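Alpha-galactosidase (Thermus thermophilus, PDB 6LCJ) probably hydrolyses terminal alpha-linked galactose residues from oligosaccharides, as a thermostable hexameric enzyme of glycoside hydrolase family 36. Local coordinates at residues E[195-200]-E[231-236]; E[183-188]-E[226-231]. All coordinates share one frame; numbering follows the deposited sequence.

Contact 1: residues E[195-200]-E[231-236]; sequences IDDGWQ and GLWFAP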
loop_
_atom_site.group_PDB
_atom_site.type_symbol
_atom_site.label_atom_id
_atom_site.label_comp_id
_atom_site.label_asym_id
_atom_site.label_seq_id
_atom_site.Cartn_x
_atom_site.Cartn_y
_atom_site.Cartn_z
ATOM N N ILE E 195 -46.624 24.340 4.333
ATOM C CA ILE E 195 -46.144 23.836 3.046
ATOM C C ILE E 195 -44.650 23.560 3.157
ATOM O O ILE E 195 -43.873 24.447 3.529
ATOM C CB ILE E 195 -46.426 24.841 1.920
ATOM C CG1 ILE E 195 -47.919 25.025 1.750
ATOM C CG2 ILE E 195 -45.841 24.379 0.600
ATOM C CD1 ILE E 195 -48.259 26.422 1.460
ATOM N N ASP E 196 -44.242 22.344 2.819
ATOM C CA ASP E 196 -42.859 21.965 3.001
ATOM C C ASP E 196 -42.111 22.010 1.666
ATOM O O ASP E 196 -42.484 22.749 0.743
ATOM C CB ASP E 196 -42.789 20.578 3.651
ATOM C CG ASP E 196 -41.530 20.390 4.490
ATOM O OD1 ASP E 196 -40.539 19.811 3.958
ATOM O OD2 ASP E 196 -41.544 20.789 5.682
ATOM N N ASP E 197 -41.043 21.226 1.566
ATOM C CA ASP E 197 -40.223 21.163 0.368
ATOM C C ASP E 197 -41.077 20.754 -0.822
ATOM O O ASP E 197 -41.926 19.866 -0.717
ATOM C CB ASP E 197 -39.086 20.168 0.620
ATOM C CG ASP E 197 -38.092 20.069 -0.517
ATOM O OD1 ASP E 197 -38.067 20.931 -1.420
ATOM O OD2 ASP E 197 -37.293 19.108 -0.483
ATOM N N GLY E 198 -40.890 21.454 -1.945
ATOM C CA GLY E 198 -41.613 21.156 -3.164
ATOM C C GLY E 198 -42.325 22.325 -3.823
ATOM O O GLY E 198 -42.812 22.198 -4.950
ATOM N N TRP E 199 -42.423 23.461 -3.136
ATOM C CA TRP E 199 -43.063 24.632 -3.725
ATOM C C TRP E 199 -42.110 25.507 -4.536
ATOM O O TRP E 199 -42.575 26.270 -5.387
ATOM C CB TRP E 199 -43.711 25.491 -2.638
ATOM C CG TRP E 199 -42.716 26.109 -1.703
ATOM C CD1 TRP E 199 -42.224 25.563 -0.552
ATOM C CD2 TRP E 199 -42.087 27.389 -1.839
ATOM N NE1 TRP E 199 -41.327 26.420 0.037
ATOM C CE2 TRP E 199 -41.228 27.553 -0.727
ATOM C CE3 TRP E 199 -42.162 28.413 -2.793
ATOM C CZ2 TRP E 199 -40.453 28.699 -0.542
ATOM C CZ3 TRP E 199 -41.400 29.554 -2.602
ATOM C CH2 TRP E 199 -40.555 29.686 -1.484
ATOM N N GLN E 200 -40.802 25.400 -4.313
ATOM C CA GLN E 200 -39.807 26.316 -4.855
ATOM C C GLN E 200 -39.291 25.858 -6.221
ATOM O O GLN E 200 -39.431 24.699 -6.616
ATOM C CB GLN E 200 -38.637 26.464 -3.875
ATOM C CG GLN E 200 -37.704 25.255 -3.805
ATOM C CD GLN E 200 -38.287 24.059 -3.024
ATOM O OE1 GLN E 200 -39.440 24.071 -2.591
ATOM N NE2 GLN E 200 -37.479 23.030 -2.844
ATOM N N GLY E 231 -47.746 28.197 6.982
ATOM C CA GLY E 231 -46.364 27.827 7.255
ATOM C C GLY E 231 -45.634 27.503 5.967
ATOM O O GLY E 231 -46.223 26.932 5.046
ATOM N N LEU E 232 -44.349 27.881 5.903
ATOM C CA LEU E 232 -43.536 27.659 4.715
ATOM C C LEU E 232 -42.134 27.206 5.117
ATOM O O LEU E 232 -41.618 27.578 6.179
ATOM C CB LEU E 232 -43.481 28.929 3.852
ATOM C CG LEU E 232 -42.959 28.890 2.409
ATOM C CD1 LEU E 232 -43.828 28.047 1.500
ATOM C CD2 LEU E 232 -42.871 30.309 1.859
ATOM N N TRP E 233 -41.525 26.406 4.239
ATOM C CA TRP E 233 -40.241 25.744 4.442
ATOM C C TRP E 233 -39.163 26.383 3.572
ATOM O O TRP E 233 -39.377 26.598 2.376
ATOM C CB TRP E 233 -40.375 24.257 4.072
ATOM C CG TRP E 233 -39.117 23.418 4.072
ATOM C CD1 TRP E 233 -38.651 22.649 5.101
ATOM C CD2 TRP E 233 -38.196 23.232 2.988
ATOM N NE1 TRP E 233 -37.501 21.998 4.727
ATOM C CE2 TRP E 233 -37.195 22.344 3.437
ATOM C CE3 TRP E 233 -38.116 23.728 1.684
ATOM C CZ2 TRP E 233 -36.125 21.951 2.629
ATOM C CZ3 TRP E 233 -37.047 23.329 0.878
ATOM C CH2 TRP E 233 -36.070 22.456 1.360
ATOM N N PHE E 234 -37.989 26.641 4.155
ATOM C CA PHE E 234 -36.809 27.058 3.395
ATOM C C PHE E 234 -35.582 26.270 3.841
ATOM O O PHE E 234 -35.520 25.770 4.961
ATOM C CB PHE E 234 -36.486 28.551 3.567
ATOM C CG PHE E 234 -37.592 29.461 3.171
ATOM C CD1 PHE E 234 -38.560 29.836 4.094
ATOM C CD2 PHE E 234 -37.662 29.961 1.880
ATOM C CE1 PHE E 234 -39.594 30.672 3.735
ATOM C CE2 PHE E 234 -38.690 30.811 1.502
ATOM C CZ PHE E 234 -39.661 31.169 2.437
ATOM N N ALA E 235 -34.585 26.193 2.952
ATOM C CA ALA E 235 -33.221 25.764 3.284
ATOM C C ALA E 235 -32.309 26.914 2.874
ATOM O O ALA E 235 -31.621 26.838 1.846
ATOM C CB ALA E 235 -32.831 24.460 2.585
ATOM N N PRO E 236 -32.273 27.994 3.661
ATOM C CA PRO E 236 -31.800 29.282 3.119
ATOM C C PRO E 236 -30.322 29.322 2.732
ATOM O O PRO E 236 -29.969 30.077 1.818
ATOM C CB PRO E 236 -32.120 30.276 4.249
ATOM C CG PRO E 236 -32.295 29.441 5.471
ATOM C CD PRO E 236 -32.811 28.119 5.028
#

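Contact 2: residues E[183-188]-E[226-231]; sequences DEVAAF and RGLRAG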
loop_
_atom_site.group_PDB
_atom_site.type_symbol
_atom_site.label_atom_id
_atom_site.label_comp_id
_atom_site.label_asym_id
_atom_site.label_seq_id
_atom_site.Cartn_x
_atom_site.Cartn_y
_atom_site.Cartn_z
ATOM N N ASP E 183 -58.949 21.981 2.739
ATOM C CA ASP E 183 -60.366 21.804 3.040
ATOM C C ASP E 183 -60.589 20.741 4.110
ATOM O O ASP E 183 -61.290 20.976 5.100
ATOM C CB ASP E 183 -61.113 21.427 1.765
ATOM C CG ASP E 183 -62.374 22.213 1.593
ATOM O OD1 ASP E 183 -62.499 23.246 2.287
ATOM O OD2 ASP E 183 -63.238 21.795 0.784
ATOM N N GLU E 184 -60.011 19.555 3.922
ATOM C CA GLU E 184 -60.190 18.493 4.906
ATOM C C GLU E 184 -59.463 18.801 6.210
ATOM O O GLU E 184 -59.977 18.509 7.298
ATOM C CB GLU E 184 -59.701 17.174 4.339
ATOM C CG GLU E 184 -60.276 16.872 2.996
ATOM C CD GLU E 184 -61.102 15.619 3.035
ATOM O OE1 GLU E 184 -61.021 14.820 2.072
ATOM O OE2 GLU E 184 -61.814 15.427 4.051
ATOM N N VAL E 185 -58.257 19.370 6.120
ATOM C CA VAL E 185 -57.473 19.643 7.318
ATOM C C VAL E 185 -58.176 20.678 8.189
ATOM O O VAL E 185 -58.095 20.621 9.424
ATOM C CB VAL E 185 -56.043 20.086 6.930
ATOM C CG1 VAL E 185 -55.321 20.719 8.123
ATOM C CG2 VAL E 185 -55.239 18.913 6.370
ATOM N N ALA E 186 -58.902 21.618 7.573
ATOM C CA ALA E 186 -59.507 22.704 8.339
ATOM C C ALA E 186 -60.587 22.214 9.302
ATOM O O ALA E 186 -60.911 22.915 10.269
ATOM C CB ALA E 186 -60.077 23.753 7.384
ATOM N N ALA E 187 -61.134 21.018 9.080
ATOM C CA ALA E 187 -62.111 20.460 10.009
ATOM C C ALA E 187 -61.491 20.025 11.336
ATOM O O ALA E 187 -62.227 19.815 12.301
ATOM C CB ALA E 187 -62.822 19.274 9.358
ATOM N N PHE E 188 -60.169 19.889 11.416
ATOM C CA PHE E 188 -59.499 19.389 12.611
ATOM C C PHE E 188 -58.933 20.539 13.434
ATOM O O PHE E 188 -58.761 21.654 12.951
ATOM C CB PHE E 188 -58.382 18.407 12.226
ATOM C CG PHE E 188 -58.886 17.098 11.681
ATOM C CD1 PHE E 188 -59.283 16.988 10.352
ATOM C CD2 PHE E 188 -58.987 15.981 12.506
ATOM C CE1 PHE E 188 -59.751 15.784 9.857
ATOM C CE2 PHE E 188 -59.464 14.762 12.018
ATOM C CZ PHE E 188 -59.844 14.660 10.699
ATOM N N ARG E 226 -59.379 30.004 6.330
ATOM C CA ARG E 226 -59.962 28.868 7.031
ATOM C C ARG E 226 -59.534 28.812 8.494
ATOM O O ARG E 226 -59.604 27.748 9.121
ATOM C CB ARG E 226 -59.612 27.563 6.319
ATOM C CG ARG E 226 -60.320 27.393 4.998
ATOM C CD ARG E 226 -61.771 27.014 5.236
ATOM N NE ARG E 226 -62.179 25.812 4.503
ATOM C CZ ARG E 226 -62.908 24.827 5.034
ATOM N NH1 ARG E 226 -63.305 24.896 6.302
ATOM N NH2 ARG E 226 -63.244 23.770 4.303
ATOM N N GLY E 227 -59.095 29.940 9.048
ATOM C CA GLY E 227 -58.733 30.004 10.444
ATOM C C GLY E 227 -57.369 29.453 10.787
ATOM O O GLY E 227 -57.087 29.245 11.970
ATOM N N LEU E 228 -56.504 29.228 9.806
ATOM C CA LEU E 228 -55.207 28.618 10.053
ATOM C C LEU E 228 -54.083 29.581 9.704
ATOM O O LEU E 228 -54.153 30.304 8.702
ATOM C CB LEU E 228 -55.047 27.327 9.243
ATOM C CG LEU E 228 -55.905 26.145 9.690
ATOM C CD1 LEU E 228 -56.037 25.130 8.569
ATOM C CD2 LEU E 228 -55.277 25.523 10.900
ATOM N N ARG E 229 -53.050 29.588 10.544
ATOM C CA ARG E 229 -51.801 30.233 10.178
ATOM C C ARG E 229 -51.118 29.448 9.069
ATOM O O ARG E 229 -51.219 28.220 8.992
ATOM C CB ARG E 229 -50.867 30.322 11.381
ATOM C CG ARG E 229 -51.387 31.152 12.530
ATOM C CD ARG E 229 -50.562 30.887 13.786
ATOM N NE ARG E 229 -49.186 31.332 13.617
ATOM C CZ ARG E 229 -48.299 31.384 14.604
ATOM N NH1 ARG E 229 -48.644 31.025 15.833
ATOM N NH2 ARG E 229 -47.067 31.807 14.361
ATOM N N ALA E 230 -50.402 30.166 8.215
ATOM C CA ALA E 230 -49.745 29.579 7.060
ATOM C C ALA E 230 -48.258 29.369 7.347
ATOM O O ALA E 230 -47.594 30.260 7.882
ATOM C CB ALA E 230 -49.943 30.470 5.835
ATOM N N GLY E 231 -47.746 28.197 6.982
ATOM C CA GLY E 231 -46.364 27.827 7.255
ATOM C C GLY E 231 -45.634 27.503 5.967
ATOM O O GLY E 231 -46.223 26.932 5.046
#

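Contact 1: residues E[195-200]-E[231-236]
Trp233 lays one face of its indole against Asp196 and Asp197, while Trp199 packs on Leu232 and Phe234. Asp197 CB makes a CH-pi contact 3.7 Å from the centroid of the Trp233 six-membered ring, almost on the ring normal. With CG anti to the backbone N in both residues, the side chains run alongside each other, and the Asp197 carboxylate lies only 18° from the indole plane. Hydrogen bonds from Gln200 NE2 to Asp197 OD1 (2.6 Å) and from Trp268 to OD2 restrain its rotation; Trp233 NE1 is hydrogen-bonded to Asp304. The Trp199 NE1 hydrogen bond to Trp233 O (3.1 Å) is in the plane of both ring and carbonyl. Leu232 CD1 sits over the five-membered ring of Trp199, 3.4 Å from its centroid, and the six-membered ring points its edge at Phe234 in an offset edge-to-face pair with planes 87° apart. The backbones also join, Ile195 N hydrogen-bonding to Gly231 O at 2.7 Å. The contact lies at the C-terminal ends of the parallel strands 192-195 and 229-234, the active-site end of a TIM barrel; strand 298-303 flanks 229-234 on its other side, and helices 216-224 and 280-296 cover Leu232 through Met216 and Trp296.

Contact 2: residues E[183-188]-E[226-231]
Two successive helices of the (beta/alpha)8 barrel meet here at their C-terminal ends: Asp183, Val185 and Ala186, where helix 175-185 runs out, touch Arg226 and Leu228 in the turn that leads from helix 216-224 into strand 229-234. Ala186 carries the centre of the contact, its CB directed at the other segment. The methyl lies over one face of the Arg226 guanidinium, offset toward the rim, with NH1 3.6 Å from Ala186 CB. The aliphatic start of the arginine is close as well, Arg226 CB standing 4.0 Å from Ala186 CB. Bends at chi2 and chi3 bring the guanidinium back across the methyl. Asp183 and Arg226 form a salt bridge through OD1 and NH2, with the guanidinium edge modelled toward the carboxylate, but these atoms are placed too close together, so the detailed geometry of the pair, including how the two flat groups are turned against each other, is doubtful.

The turn on the Arg226 side is a Schellman motif. Gly227, with a positive phi of 79°, is its C-prime residue, and Leu228 N reaches back to Ile223 O as helix 216-224 ends. Beyond the turn, Leu228 points toward the end of helix 175-185. Across from it, Val185 to Phe188 form a type I beta turn, in which Phe188 N bonds Val185 O at 3.0 Å. Leu228 CD1 lies 4.2 Å from Ala186 CA within this turn and touches Val185 CG1 more loosely, at 4.5 Å, while Ile223 packs on the same leucine from its own helix.

In the fold
Along the chain the four segments come in the order 183-188, 195-200, 226-231 and 231-236, so the two contacts cross: contact 2 opens first, contact 1 opens before it is closed, and contact 1 closes last. Contact 2 spans a loop of 37 residues and joins the ends of helices 175-185 and 216-224 on the outside of the barrel. Contact 1 spans 30 residues, includes helix 216-224 in its loop, and joins the loop after strand 192-195 to the C-terminal part of strand 229-234. Contact 2 touches the turn that leads into that same strand. Gly231 lies in both segments but touches only in contact 1. Their centres are about 18 Å apart.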